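Local structure of malate oxidoreductase (Thermotoga maritima, 1VL6) at residues 218-223 with 251-256; 225-230 with 257-262; 206-211 with 246-251. The protein probably catalyses the NAD-dependent oxidative decarboxylation of malate to pyruvate and carbon dioxide. All coordinates share one frame; numbering follows the deposited sequence.

Contact 1: residues 218-223 with 251-256; sequences NVVAVD and ERLSGD
Val220 and Leu253 form the apolar part of this contact, and Asn218 and Glu251 its polar end. On the inner side, CG2 of Val220 approaches one terminal methyl of Leu253, with 4.4 Å between Val220 CG2 and Leu253 CD1. The closer packing here is around Val220, which is buried and has Ile227 and Ala260 resting against it as well; Leu253 leans in addition on Lys194. Strand 218-223 belongs to the mixed, largely parallel sheet of the Rossmann-type NAD-binding domain, where it follows helix 202-214. The 251-256 loop runs past one side of this strand before helix 257-261 begins. Toward solvent the contact becomes loose and polar. Asn218, with CG anti to its own N (chi1 -165°), turns its amide to the loop, and ND2 gives Glu251 OE1 a weak hydrogen bond of 3.3 Å, bent to 154° at the hydrogen. Amide and carboxylate stand almost perpendicular, their planes 81° apart, and the two side chains meet at about a right angle. Water 1 makes a second link beside this one: it lies 2.6 Å from Asn218 OD1 and accepts a 3.1 Å hydrogen bond from Glu251 N.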
ATOM      1  N   ASN A 218     -46.104  -9.338 -20.277  1.00 64.00           N
ATOM      2  CA  ASN A 218     -45.873 -10.528 -21.052  1.00 63.57           C
ATOM      3  C   ASN A 218     -44.411 -11.006 -21.044  1.00 63.07           C
ATOM      4  O   ASN A 218     -43.672 -10.834 -21.996  1.00 64.02           O
ATOM      5  CB  ASN A 218     -46.371 -10.311 -22.466  1.00 61.96           C
ATOM      6  CG  ASN A 218     -46.492 -11.604 -23.203  1.00 65.76           C
ATOM      7  OD1 ASN A 218     -46.198 -12.673 -22.639  1.00 63.34           O
ATOM      8  ND2 ASN A 218     -46.925 -11.537 -24.454  1.00 67.23           N
ATOM      9  N   VAL A 219     -44.013 -11.630 -19.957  1.00 61.70           N
ATOM     10  CA  VAL A 219     -42.697 -12.252 -19.882  1.00 60.33           C
ATOM     11  C   VAL A 219     -42.859 -13.721 -20.207  1.00 59.44           C
ATOM     12  O   VAL A 219     -43.723 -14.388 -19.655  1.00 56.64           O
ATOM     13  CB  VAL A 219     -42.085 -12.155 -18.498  1.00 58.46           C
ATOM     14  CG1 VAL A 219     -40.716 -12.814 -18.471  1.00 66.34           C
ATOM     15  CG2 VAL A 219     -41.980 -10.692 -18.042  1.00 64.83           C
ATOM     16  N   VAL A 220     -42.027 -14.211 -21.115  1.00 60.45           N
ATOM     17  CA  VAL A 220     -42.062 -15.605 -21.507  1.00 61.45           C
ATOM     18  C   VAL A 220     -40.717 -16.228 -21.173  1.00 61.28           C
ATOM     19  O   VAL A 220     -39.703 -15.831 -21.741  1.00 62.56           O
ATOM     20  CB  VAL A 220     -42.373 -15.734 -22.998  1.00 61.51           C
ATOM     21  CG1 VAL A 220     -42.424 -17.191 -23.416  1.00 69.31           C
ATOM     22  CG2 VAL A 220     -43.710 -15.061 -23.311  1.00 62.40           C
ATOM     23  N   ALA A 221     -40.737 -17.168 -20.242  1.00 58.77           N
ATOM     24  CA  ALA A 221     -39.555 -17.854 -19.757  1.00 59.27           C
ATOM     25  C   ALA A 221     -39.304 -19.133 -20.561  1.00 60.66           C
ATOM     26  O   ALA A 221     -40.241 -19.892 -20.878  1.00 59.04           O
ATOM     27  CB  ALA A 221     -39.755 -18.228 -18.319  1.00 59.06           C
ATOM     28  N   VAL A 222     -38.036 -19.392 -20.869  1.00 60.49           N
ATOM     29  CA  VAL A 222     -37.676 -20.555 -21.682  1.00 60.53           C
ATOM     30  C   VAL A 222     -36.401 -21.166 -21.121  1.00 61.39           C
ATOM     31  O   VAL A 222     -35.498 -20.444 -20.710  1.00 62.92           O
ATOM     32  CB  VAL A 222     -37.467 -20.144 -23.153  1.00 59.01           C
ATOM     33  CG1 VAL A 222     -37.579 -21.323 -24.070  1.00 56.03           C
ATOM     34  CG2 VAL A 222     -38.471 -19.078 -23.554  1.00 58.16           C
ATOM     35  N   ASP A 223     -36.343 -22.485 -21.097  1.00 61.60           N
ATOM     36  CA  ASP A 223     -35.156 -23.198 -20.682  1.00 62.60           C
ATOM     37  C   ASP A 223     -35.033 -24.432 -21.615  1.00 64.37           C
ATOM     38  O   ASP A 223     -35.632 -24.466 -22.689  1.00 63.28           O
ATOM     39  CB  ASP A 223     -35.276 -23.554 -19.202  1.00 61.88           C
ATOM     40  CG  ASP A 223     -33.929 -23.718 -18.527  1.00 70.56           C
ATOM     41  OD1 ASP A 223     -33.292 -24.798 -18.748  1.00 71.83           O
ATOM     42  OD2 ASP A 223     -33.447 -22.830 -17.750  1.00 76.52           O
ATOM     43  N   GLU A 251     -50.376 -15.296 -22.242  1.00 62.00           N
ATOM     44  CA  GLU A 251     -50.985 -15.887 -23.439  1.00 64.96           C
ATOM     45  C   GLU A 251     -50.978 -17.408 -23.411  1.00 65.67           C
ATOM     46  O   GLU A 251     -51.587 -18.035 -24.281  1.00 66.82           O
ATOM     47  CB  GLU A 251     -50.277 -15.452 -24.736  1.00 64.41           C
ATOM     48  CG  GLU A 251     -50.467 -13.999 -25.135  1.00 67.46           C
ATOM     49  CD  GLU A 251     -49.426 -13.508 -26.141  1.00 72.91           C
ATOM     50  OE1 GLU A 251     -48.278 -14.021 -26.155  1.00 98.02           O
ATOM     51  OE2 GLU A 251     -49.726 -12.557 -26.905  1.00 89.20           O
ATOM     52  N   ARG A 252     -50.318 -18.008 -22.416  1.00 65.64           N
ATOM     53  CA  ARG A 252     -50.311 -19.476 -22.260  1.00 65.07           C
ATOM     54  C   ARG A 252     -49.737 -20.169 -23.499  1.00 63.76           C
ATOM     55  O   ARG A 252     -50.216 -21.175 -23.940  1.00 63.64           O
ATOM     56  CB  ARG A 252     -51.704 -19.972 -21.893  1.00 62.62           C
ATOM     57  CG  ARG A 252     -52.381 -19.047 -20.918  1.00 67.47           C
ATOM     58  CD  ARG A 252     -53.668 -19.586 -20.347  1.00 85.14           C
ATOM     59  NE  ARG A 252     -53.398 -20.182 -19.049  1.00 90.79           N
ATOM     60  CZ  ARG A 252     -53.896 -21.329 -18.620  1.00 93.18           C
ATOM     61  NH1 ARG A 252     -54.722 -22.046 -19.376  1.00 97.96           N
ATOM     62  NH2 ARG A 252     -53.556 -21.772 -17.415  1.00 94.85           N
ATOM     63  N   LEU A 253     -48.681 -19.589 -24.036  1.00 65.48           N
ATOM     64  CA  LEU A 253     -47.876 -20.185 -25.095  1.00 65.23           C
ATOM     65  C   LEU A 253     -47.150 -21.469 -24.710  1.00 64.69           C
ATOM     66  O   LEU A 253     -46.756 -21.658 -23.541  1.00 63.03           O
ATOM     67  CB  LEU A 253     -46.779 -19.195 -25.475  1.00 67.16           C
ATOM     68  CG  LEU A 253     -47.280 -17.903 -26.136  1.00 66.57           C
ATOM     69  CD1 LEU A 253     -46.100 -17.024 -26.418  1.00 58.63           C
ATOM     70  CD2 LEU A 253     -48.043 -18.226 -27.415  1.00 64.33           C
ATOM     71  N   SER A 254     -46.895 -22.300 -25.724  1.00 64.23           N
ATOM     72  CA  SER A 254     -46.243 -23.583 -25.526  1.00 64.11           C
ATOM     73  C   SER A 254     -45.401 -24.017 -26.737  1.00 64.23           C
ATOM     74  O   SER A 254     -45.897 -23.976 -27.844  1.00 67.09           O
ATOM     75  CB  SER A 254     -47.336 -24.598 -25.222  1.00 61.75           C
ATOM     76  OG  SER A 254     -46.941 -25.898 -25.580  1.00 65.51           O
ATOM     77  N   GLY A 255     -44.166 -24.474 -26.515  1.00 63.56           N
ATOM     78  CA  GLY A 255     -43.249 -24.837 -27.590  1.00 62.08           C
ATOM     79  C   GLY A 255     -41.826 -24.382 -27.298  1.00 63.43           C
ATOM     80  O   GLY A 255     -41.478 -24.064 -26.162  1.00 61.68           O
ATOM     81  N   ASP A 256     -41.001 -24.317 -28.341  1.00 64.35           N
ATOM     82  CA  ASP A 256     -39.555 -24.079 -28.198  1.00 64.34           C
ATOM     83  C   ASP A 256     -39.238 -22.586 -28.234  1.00 62.92           C
ATOM     84  O   ASP A 256     -40.124 -21.758 -28.371  1.00 62.55           O
ATOM     85  CB  ASP A 256     -38.750 -24.864 -29.275  1.00 62.10           C
ATOM     86  CG  ASP A 256     -39.210 -24.560 -30.705  1.00 70.22           C
ATOM     87  OD1 ASP A 256     -39.809 -23.469 -30.888  1.00 66.27           O
ATOM     88  OD2 ASP A 256     -39.053 -25.356 -31.693  1.00 67.72           O
TER
HETATM   89  O   HOH W   1     -47.426 -14.927 -22.983  1.00 45.11           O

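Contact 2: residues 225-230 with 257-262; sequences KGILNE and LETALE
Strand 226-227, which carries Ile227, lies beside the short helix 257-261, which carries Ala260 and Thr259, and no hydrogen bond joins the two segments. The strand lies at the margin of the mixed sheet of the Rossmann-type domain, running antiparallel to strand 218-223, to which it is tied by a backbone bond between Leu228 and Ala221. The helix is little more than one turn. Leu261 N bonds to Leu257 O at 3.0 Å, and Glu262 N bonds to Thr259 O at 3.2 Å as the chain leaves it. Its start is fixed by Asp256 at the N-cap, whose OD1 accepts from Thr259 N, while at its C-terminal end Lys194 NZ donates to the carbonyls of Ala260 and Glu262. The approach to the helix is made mainly by side chains, while Ile227 N bonds to Gly255 O in the lead-in.

Ile227 supplies the longer arm. Its CG1 is anti to the carbonyl carbon (chi1 -67°) and the next bond is extended (chi2 167°), which carries CD1 out to the helix even though the CB itself does not head there. Ala260 turns its methyl toward the strand, and this same methyl also touches Val220 and Val222, making Ala260 a shared, buried point of packing between the helix and two strands. At the edge of the patch Thr259 contributes only its methyl, 4.3 Å from Ile227 CD1 to Thr259 CG2. The closest approach is methyl to methyl, Ile227 CD1 lying 3.9 Å from Ala260 CB, with Ile227 CG1 behind it at 4.0 Å from that CB.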
ATOM      1  N   LYS A 225     -35.928 -27.493 -22.020  1.00 64.44           N
ATOM      2  CA  LYS A 225     -37.026 -28.346 -22.506  1.00 63.38           C
ATOM      3  C   LYS A 225     -38.167 -27.482 -23.061  1.00 61.69           C
ATOM      4  O   LYS A 225     -39.273 -27.940 -23.206  1.00 62.44           O
ATOM      5  CB  LYS A 225     -37.519 -29.287 -21.389  1.00 61.05           C
ATOM      6  CG  LYS A 225     -36.515 -30.444 -21.024  1.00 69.36           C
ATOM      7  CD  LYS A 225     -36.925 -31.866 -21.497  1.00 70.39           C
ATOM      8  N   GLY A 226     -37.917 -26.215 -23.338  1.00 61.46           N
ATOM      9  CA  GLY A 226     -38.948 -25.350 -23.917  1.00 61.09           C
ATOM     10  C   GLY A 226     -39.498 -24.247 -23.013  1.00 61.58           C
ATOM     11  O   GLY A 226     -38.945 -23.936 -21.945  1.00 62.08           O
ATOM     12  N   ILE A 227     -40.566 -23.618 -23.493  1.00 60.54           N
ATOM     13  CA  ILE A 227     -41.271 -22.583 -22.748  1.00 61.98           C
ATOM     14  C   ILE A 227     -41.849 -23.138 -21.435  1.00 62.51           C
ATOM     15  O   ILE A 227     -42.490 -24.204 -21.428  1.00 62.00           O
ATOM     16  CB  ILE A 227     -42.459 -22.021 -23.570  1.00 61.48           C
ATOM     17  CG1 ILE A 227     -41.982 -21.242 -24.800  1.00 70.68           C
ATOM     18  CG2 ILE A 227     -43.286 -21.069 -22.708  1.00 60.17           C
ATOM     19  CD1 ILE A 227     -43.115 -20.921 -25.825  1.00 64.58           C
ATOM     20  N   LEU A 228     -41.651 -22.394 -20.347  1.00 63.12           N
ATOM     21  CA  LEU A 228     -42.145 -22.809 -19.031  1.00 63.30           C
ATOM     22  C   LEU A 228     -43.632 -22.559 -18.914  1.00 63.65           C
ATOM     23  O   LEU A 228     -44.114 -21.425 -19.040  1.00 64.29           O
ATOM     24  CB  LEU A 228     -41.425 -22.108 -17.872  1.00 62.43           C
ATOM     25  CG  LEU A 228     -40.056 -22.660 -17.522  1.00 62.80           C
ATOM     26  CD1 LEU A 228     -39.065 -22.471 -18.680  1.00 64.55           C
ATOM     27  CD2 LEU A 228     -39.556 -21.962 -16.288  1.00 73.16           C
ATOM     28  N   ASN A 229     -44.353 -23.645 -18.692  1.00 63.72           N
ATOM     29  CA  ASN A 229     -45.780 -23.642 -18.731  1.00 63.57           C
ATOM     30  C   ASN A 229     -46.257 -24.775 -17.783  1.00 63.49           C
ATOM     31  O   ASN A 229     -46.045 -25.966 -18.091  1.00 63.11           O
ATOM     32  CB  ASN A 229     -46.137 -23.884 -20.204  1.00 61.84           C
ATOM     33  CG  ASN A 229     -47.610 -23.879 -20.475  1.00 71.47           C
ATOM     34  OD1 ASN A 229     -48.405 -24.534 -19.778  1.00 81.77           O
ATOM     35  ND2 ASN A 229     -47.995 -23.175 -21.531  1.00 81.07           N
ATOM     36  N   GLU A 230     -46.877 -24.425 -16.643  1.00 63.21           N
ATOM     37  CA  GLU A 230     -47.399 -25.488 -15.725  1.00 64.04           C
ATOM     38  C   GLU A 230     -48.063 -26.674 -16.421  1.00 63.79           C
ATOM     39  O   GLU A 230     -47.918 -27.818 -15.967  1.00 63.21           O
ATOM     40  CB  GLU A 230     -48.457 -25.017 -14.721  1.00 65.89           C
ATOM     41  CG  GLU A 230     -47.915 -24.770 -13.335  1.00 75.70           C
ATOM     42  CD  GLU A 230     -48.873 -25.157 -12.242  1.00 70.16           C
ATOM     43  OE1 GLU A 230     -48.891 -26.325 -11.842  1.00 76.86           O
ATOM     44  OE2 GLU A 230     -49.586 -24.276 -11.758  1.00 81.43           O
ATOM     45  N   LEU A 257     -37.965 -22.246 -28.100  1.00 61.98           N
ATOM     46  CA  LEU A 257     -37.533 -20.847 -28.174  1.00 61.83           C
ATOM     47  C   LEU A 257     -38.016 -20.138 -29.430  1.00 61.06           C
ATOM     48  O   LEU A 257     -38.401 -18.973 -29.419  1.00 63.04           O
ATOM     49  CB  LEU A 257     -36.013 -20.774 -28.079  1.00 57.24           C
ATOM     50  CG  LEU A 257     -35.344 -19.390 -28.106  1.00 69.02           C
ATOM     51  CD1 LEU A 257     -35.746 -18.518 -26.955  1.00 66.83           C
ATOM     52  CD2 LEU A 257     -33.832 -19.533 -28.108  1.00 66.73           C
ATOM     53  N   GLU A 258     -37.997 -20.859 -30.526  1.00 61.97           N
ATOM     54  CA  GLU A 258     -38.378 -20.287 -31.815  1.00 61.81           C
ATOM     55  C   GLU A 258     -39.819 -19.810 -31.816  1.00 62.34           C
ATOM     56  O   GLU A 258     -40.108 -18.700 -32.228  1.00 65.78           O
ATOM     57  CB  GLU A 258     -38.131 -21.285 -32.940  1.00 59.30           C
ATOM     58  CG  GLU A 258     -38.297 -20.645 -34.289  1.00 57.34           C
ATOM     59  CD  GLU A 258     -38.229 -21.628 -35.420  1.00 59.34           C
ATOM     60  OE1 GLU A 258     -37.825 -22.817 -35.226  1.00 50.80           O
ATOM     61  OE2 GLU A 258     -38.580 -21.189 -36.511  1.00 58.27           O
ATOM     62  N   THR A 259     -40.702 -20.649 -31.316  1.00 62.02           N
ATOM     63  CA  THR A 259     -42.098 -20.300 -31.078  1.00 62.34           C
ATOM     64  C   THR A 259     -42.266 -19.072 -30.147  1.00 62.42           C
ATOM     65  O   THR A 259     -43.054 -18.152 -30.426  1.00 63.54           O
ATOM     66  CB  THR A 259     -42.750 -21.521 -30.439  1.00 62.14           C
ATOM     67  OG1 THR A 259     -42.899 -22.574 -31.412  1.00 64.06           O
ATOM     68  CG2 THR A 259     -44.151 -21.221 -29.976  1.00 63.19           C
ATOM     69  N   ALA A 260     -41.504 -19.052 -29.058  1.00 61.45           N
ATOM     70  CA  ALA A 260     -41.536 -17.936 -28.102  1.00 61.08           C
ATOM     71  C   ALA A 260     -41.204 -16.617 -28.734  1.00 62.86           C
ATOM     72  O   ALA A 260     -41.762 -15.593 -28.345  1.00 63.57           O
ATOM     73  CB  ALA A 260     -40.599 -18.184 -26.942  1.00 60.81           C
ATOM     74  N   LEU A 261     -40.297 -16.637 -29.704  1.00 63.88           N
ATOM     75  CA  LEU A 261     -39.803 -15.409 -30.263  1.00 63.04           C
ATOM     76  C   LEU A 261     -40.741 -14.793 -31.280  1.00 62.98           C
ATOM     77  O   LEU A 261     -40.545 -13.654 -31.634  1.00 65.89           O
ATOM     78  CB  LEU A 261     -38.447 -15.641 -30.876  1.00 61.36           C
ATOM     79  CG  LEU A 261     -37.346 -15.970 -29.880  1.00 65.78           C
ATOM     80  CD1 LEU A 261     -36.219 -16.603 -30.603  1.00 68.12           C
ATOM     81  CD2 LEU A 261     -36.826 -14.710 -29.165  1.00 64.83           C
ATOM     82  N   GLU A 262     -41.755 -15.511 -31.748  1.00 64.06           N
ATOM     83  CA  GLU A 262     -42.667 -14.942 -32.726  1.00 65.19           C
ATOM     84  C   GLU A 262     -43.282 -13.697 -32.125  1.00 65.66           C
ATOM     85  O   GLU A 262     -43.938 -13.765 -31.088  1.00 66.49           O
ATOM     86  CB  GLU A 262     -43.753 -15.908 -33.098  1.00 67.76           C
ATOM     87  CG  GLU A 262     -43.302 -17.008 -34.023  1.00 83.17           C
ATOM     88  CD  GLU A 262     -44.312 -18.156 -34.077  1.00 98.06           C
ATOM     89  OE1 GLU A 262     -45.537 -17.866 -34.059  1.00105.16           O
ATOM     90  OE2 GLU A 262     -43.884 -19.342 -34.126  1.00 96.23           O
TER

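Contact 3: residues 206-211 with 246-251; sequences NIVKFL and RITNPE
Val208 of helix 202-214 meets Thr248, in the loop that follows helix 239-246, through one methyl from each residue. Thr248 can be followed outward from its CB, which points toward the helix and lies beside the carbonyl oxygen of Val219. At CB the side chain divides. The hydroxyl OG1, set between the backbone N and the carbonyl carbon (chi1 46°), turns back to its own chain and is hydrogen-bonded to Ile244 O, near the end of helix 239-246. The methyl CG2 is thereby directed across the gap and ends 3.7 Å from Val208 CG1, the two side chains crossing at about a right angle. That valine methyl is itself the branch anti to its N, and Val208, which is buried, also touches Val219 and Ile200. A looser contact flanks the pair: Ile247 CD1 lies 4.4 Å from Lys209 CG, on an extended lysine whose NZ continues to a salt bridge with Glu243 and a hydrogen bond with Tyr205 OH. Gly199, Gly201 and Gly204 span the turn and the start of helix 202-214 in a GxGxxG-like sequence; this helix, after strand 194-198 and packed beside strand 218-223 and the later loop, is consistent with a dinucleotide-binding Rossmann fold.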
ATOM      1  N   ASN A 206     -34.049 -14.347 -11.631  1.00 59.61           N
ATOM      2  CA  ASN A 206     -34.136 -13.024 -11.046  1.00 59.97           C
ATOM      3  C   ASN A 206     -34.510 -11.964 -12.068  1.00 60.82           C
ATOM      4  O   ASN A 206     -35.261 -11.005 -11.745  1.00 60.66           O
ATOM      5  CB  ASN A 206     -32.861 -12.642 -10.350  1.00 58.96           C
ATOM      6  CG  ASN A 206     -32.686 -13.361  -9.043  1.00 59.83           C
ATOM      7  OD1 ASN A 206     -33.126 -12.867  -8.022  1.00 69.53           O
ATOM      8  ND2 ASN A 206     -31.983 -14.491  -9.048  1.00 60.18           N
ATOM      9  N   ILE A 207     -34.002 -12.133 -13.287  1.00 60.60           N
ATOM     10  CA  ILE A 207     -34.346 -11.213 -14.384  1.00 61.84           C
ATOM     11  C   ILE A 207     -35.861 -11.238 -14.602  1.00 61.53           C
ATOM     12  O   ILE A 207     -36.515 -10.196 -14.746  1.00 60.49           O
ATOM     13  CB  ILE A 207     -33.618 -11.594 -15.684  1.00 63.87           C
ATOM     14  CG1 ILE A 207     -32.136 -11.204 -15.595  1.00 61.51           C
ATOM     15  CG2 ILE A 207     -34.251 -10.907 -16.863  1.00 67.46           C
ATOM     16  CD1 ILE A 207     -31.228 -12.023 -16.519  1.00 65.43           C
ATOM     17  N   VAL A 208     -36.436 -12.429 -14.600  1.00 60.66           N
ATOM     18  CA  VAL A 208     -37.884 -12.529 -14.771  1.00 60.87           C
ATOM     19  C   VAL A 208     -38.598 -11.724 -13.696  1.00 61.58           C
ATOM     20  O   VAL A 208     -39.482 -10.934 -13.986  1.00 63.47           O
ATOM     21  CB  VAL A 208     -38.325 -13.985 -14.700  1.00 61.93           C
ATOM     22  CG1 VAL A 208     -39.879 -14.102 -14.645  1.00 59.17           C
ATOM     23  CG2 VAL A 208     -37.745 -14.751 -15.867  1.00 64.97           C
ATOM     24  N   LYS A 209     -38.221 -11.934 -12.450  1.00 61.63           N
ATOM     25  CA  LYS A 209     -38.886 -11.250 -11.345  1.00 62.33           C
ATOM     26  C   LYS A 209     -38.700  -9.715 -11.363  1.00 63.16           C
ATOM     27  O   LYS A 209     -39.612  -8.987 -11.031  1.00 64.71           O
ATOM     28  CB  LYS A 209     -38.404 -11.829 -10.000  1.00 59.32           C
ATOM     29  CG  LYS A 209     -39.048 -13.146  -9.657  1.00 60.47           C
ATOM     30  CD  LYS A 209     -38.584 -13.625  -8.322  1.00 66.88           C
ATOM     31  CE  LYS A 209     -39.346 -14.845  -7.856  1.00 70.59           C
ATOM     32  NZ  LYS A 209     -38.833 -15.177  -6.519  1.00 79.40           N
ATOM     33  N   PHE A 210     -37.522  -9.230 -11.734  1.00 63.11           N
ATOM     34  CA  PHE A 210     -37.317  -7.786 -11.853  1.00 63.28           C
ATOM     35  C   PHE A 210     -38.166  -7.214 -12.945  1.00 63.93           C
ATOM     36  O   PHE A 210     -38.742  -6.153 -12.739  1.00 64.94           O
ATOM     37  CB  PHE A 210     -35.854  -7.409 -12.148  1.00 62.44           C
ATOM     38  CG  PHE A 210     -35.007  -7.210 -10.930  1.00 60.29           C
ATOM     39  CD1 PHE A 210     -34.685  -8.271 -10.107  1.00 74.26           C
ATOM     40  CD2 PHE A 210     -34.525  -5.964 -10.605  1.00 70.01           C
ATOM     41  CE1 PHE A 210     -33.907  -8.089  -8.988  1.00 74.58           C
ATOM     42  CE2 PHE A 210     -33.741  -5.793  -9.511  1.00 68.81           C
ATOM     43  CZ  PHE A 210     -33.434  -6.854  -8.696  1.00 68.48           C
ATOM     44  N   LEU A 211     -38.221  -7.875 -14.107  1.00 62.26           N
ATOM     45  CA  LEU A 211     -39.049  -7.350 -15.201  1.00 62.33           C
ATOM     46  C   LEU A 211     -40.506  -7.263 -14.767  1.00 63.09           C
ATOM     47  O   LEU A 211     -41.196  -6.273 -15.057  1.00 61.76           O
ATOM     48  CB  LEU A 211     -38.921  -8.181 -16.474  1.00 61.29           C
ATOM     49  CG  LEU A 211     -37.530  -8.198 -17.119  1.00 64.85           C
ATOM     50  CD1 LEU A 211     -37.454  -9.265 -18.212  1.00 61.69           C
ATOM     51  CD2 LEU A 211     -37.162  -6.853 -17.667  1.00 68.79           C
ATOM     52  N   ARG A 246     -45.667 -19.995 -13.123  1.00 60.17           N
ATOM     53  CA  ARG A 246     -46.920 -19.508 -12.560  1.00 60.71           C
ATOM     54  C   ARG A 246     -47.097 -17.998 -12.615  1.00 61.87           C
ATOM     55  O   ARG A 246     -48.201 -17.508 -12.529  1.00 63.05           O
ATOM     56  CB  ARG A 246     -47.060 -19.960 -11.133  1.00 59.41           C
ATOM     57  CG  ARG A 246     -47.393 -21.393 -11.081  1.00 61.74           C
ATOM     58  CD  ARG A 246     -47.048 -22.010  -9.782  1.00 63.56           C
ATOM     59  NE  ARG A 246     -47.834 -23.215  -9.633  1.00 67.27           N
ATOM     60  CZ  ARG A 246     -47.488 -24.223  -8.881  1.00 65.92           C
ATOM     61  NH1 ARG A 246     -46.363 -24.183  -8.188  1.00 77.05           N
ATOM     62  NH2 ARG A 246     -48.271 -25.276  -8.821  1.00 73.22           N
ATOM     63  N   ILE A 247     -46.012 -17.259 -12.772  1.00 61.58           N
ATOM     64  CA  ILE A 247     -46.138 -15.819 -12.843  1.00 60.34           C
ATOM     65  C   ILE A 247     -45.793 -15.312 -14.214  1.00 60.87           C
ATOM     66  O   ILE A 247     -45.598 -14.117 -14.373  1.00 60.98           O
ATOM     67  CB  ILE A 247     -45.245 -15.110 -11.789  1.00 61.53           C
ATOM     68  CG1 ILE A 247     -43.780 -15.603 -11.897  1.00 57.28           C
ATOM     69  CG2 ILE A 247     -45.853 -15.288 -10.407  1.00 55.02           C
ATOM     70  CD1 ILE A 247     -42.807 -14.891 -10.998  1.00 58.55           C
ATOM     71  N   THR A 248     -45.761 -16.194 -15.213  1.00 61.45           N
ATOM     72  CA  THR A 248     -45.333 -15.789 -16.580  1.00 61.49           C
ATOM     73  C   THR A 248     -46.284 -16.284 -17.630  1.00 60.21           C
ATOM     74  O   THR A 248     -47.257 -16.918 -17.333  1.00 59.24           O
ATOM     75  CB  THR A 248     -43.932 -16.287 -16.939  1.00 62.74           C
ATOM     76  OG1 THR A 248     -43.812 -17.653 -16.568  1.00 62.77           O
ATOM     77  CG2 THR A 248     -42.881 -15.535 -16.153  1.00 62.47           C
ATOM     78  N   ASN A 249     -45.995 -15.939 -18.863  1.00 60.63           N
ATOM     79  CA  ASN A 249     -46.682 -16.468 -20.021  1.00 59.58           C
ATOM     80  C   ASN A 249     -48.196 -16.331 -19.984  1.00 60.18           C
ATOM     81  O   ASN A 249     -48.928 -17.331 -20.002  1.00 60.26           O
ATOM     82  CB  ASN A 249     -46.252 -17.897 -20.208  1.00 58.08           C
ATOM     83  CG  ASN A 249     -46.664 -18.438 -21.518  1.00 62.77           C
ATOM     84  OD1 ASN A 249     -46.971 -17.685 -22.466  1.00 69.10           O
ATOM     85  ND2 ASN A 249     -46.669 -19.750 -21.613  1.00 56.69           N
ATOM     86  N   PRO A 250     -48.670 -15.094 -19.939  1.00 60.26           N
ATOM     87  CA  PRO A 250     -50.114 -14.810 -19.874  1.00 61.38           C
ATOM     88  C   PRO A 250     -50.935 -15.362 -21.030  1.00 61.21           C
ATOM     89  O   PRO A 250     -52.063 -15.838 -20.787  1.00 60.19           O
ATOM     90  CB  PRO A 250     -50.188 -13.283 -19.867  1.00 61.64           C
ATOM     91  CG  PRO A 250     -48.806 -12.798 -20.238  1.00 60.81           C
ATOM     92  CD  PRO A 250     -47.866 -13.870 -19.887  1.00 62.58           C
ATOM     93  N   GLU A 251     -50.376 -15.296 -22.242  1.00 62.00           N
ATOM     94  CA  GLU A 251     -50.985 -15.887 -23.439  1.00 64.96           C
ATOM     95  C   GLU A 251     -50.978 -17.408 -23.411  1.00 65.67           C
ATOM     96  O   GLU A 251     -51.587 -18.035 -24.281  1.00 66.82           O
ATOM     97  CB  GLU A 251     -50.277 -15.452 -24.736  1.00 64.41           C
ATOM     98  CG  GLU A 251     -50.467 -13.999 -25.135  1.00 67.46           C
ATOM     99  CD  GLU A 251     -49.426 -13.508 -26.141  1.00 72.91           C
ATOM    100  OE1 GLU A 251     -48.278 -14.021 -26.155  1.00 98.02           O
ATOM    101  OE2 GLU A 251     -49.726 -12.557 -26.905  1.00 89.20           O
TER

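In the fold
From the N terminus the chain passes first along helix 202-214, then strand 218-223, then the short strand 226-227, and the later halves follow in the same order: 246-251, 251-256 and 257-262. Each contact therefore opens before any has closed and they close in the order they opened, contact 3, contact 1, contact 2. All three cross, and none nests. Contacts 1 and 3 share Glu251, at which the loop passes from facing helix 202-214 to running beside strand 218-223. Backbone bonds join Asn249 N to Val219 O between contacts 1 and 3, and Ile227 N to Gly255 O between contacts 1 and 2. Together the contacts tie helix 202-214 and two neighbouring strands to one returning stretch that ends in helix 257-261.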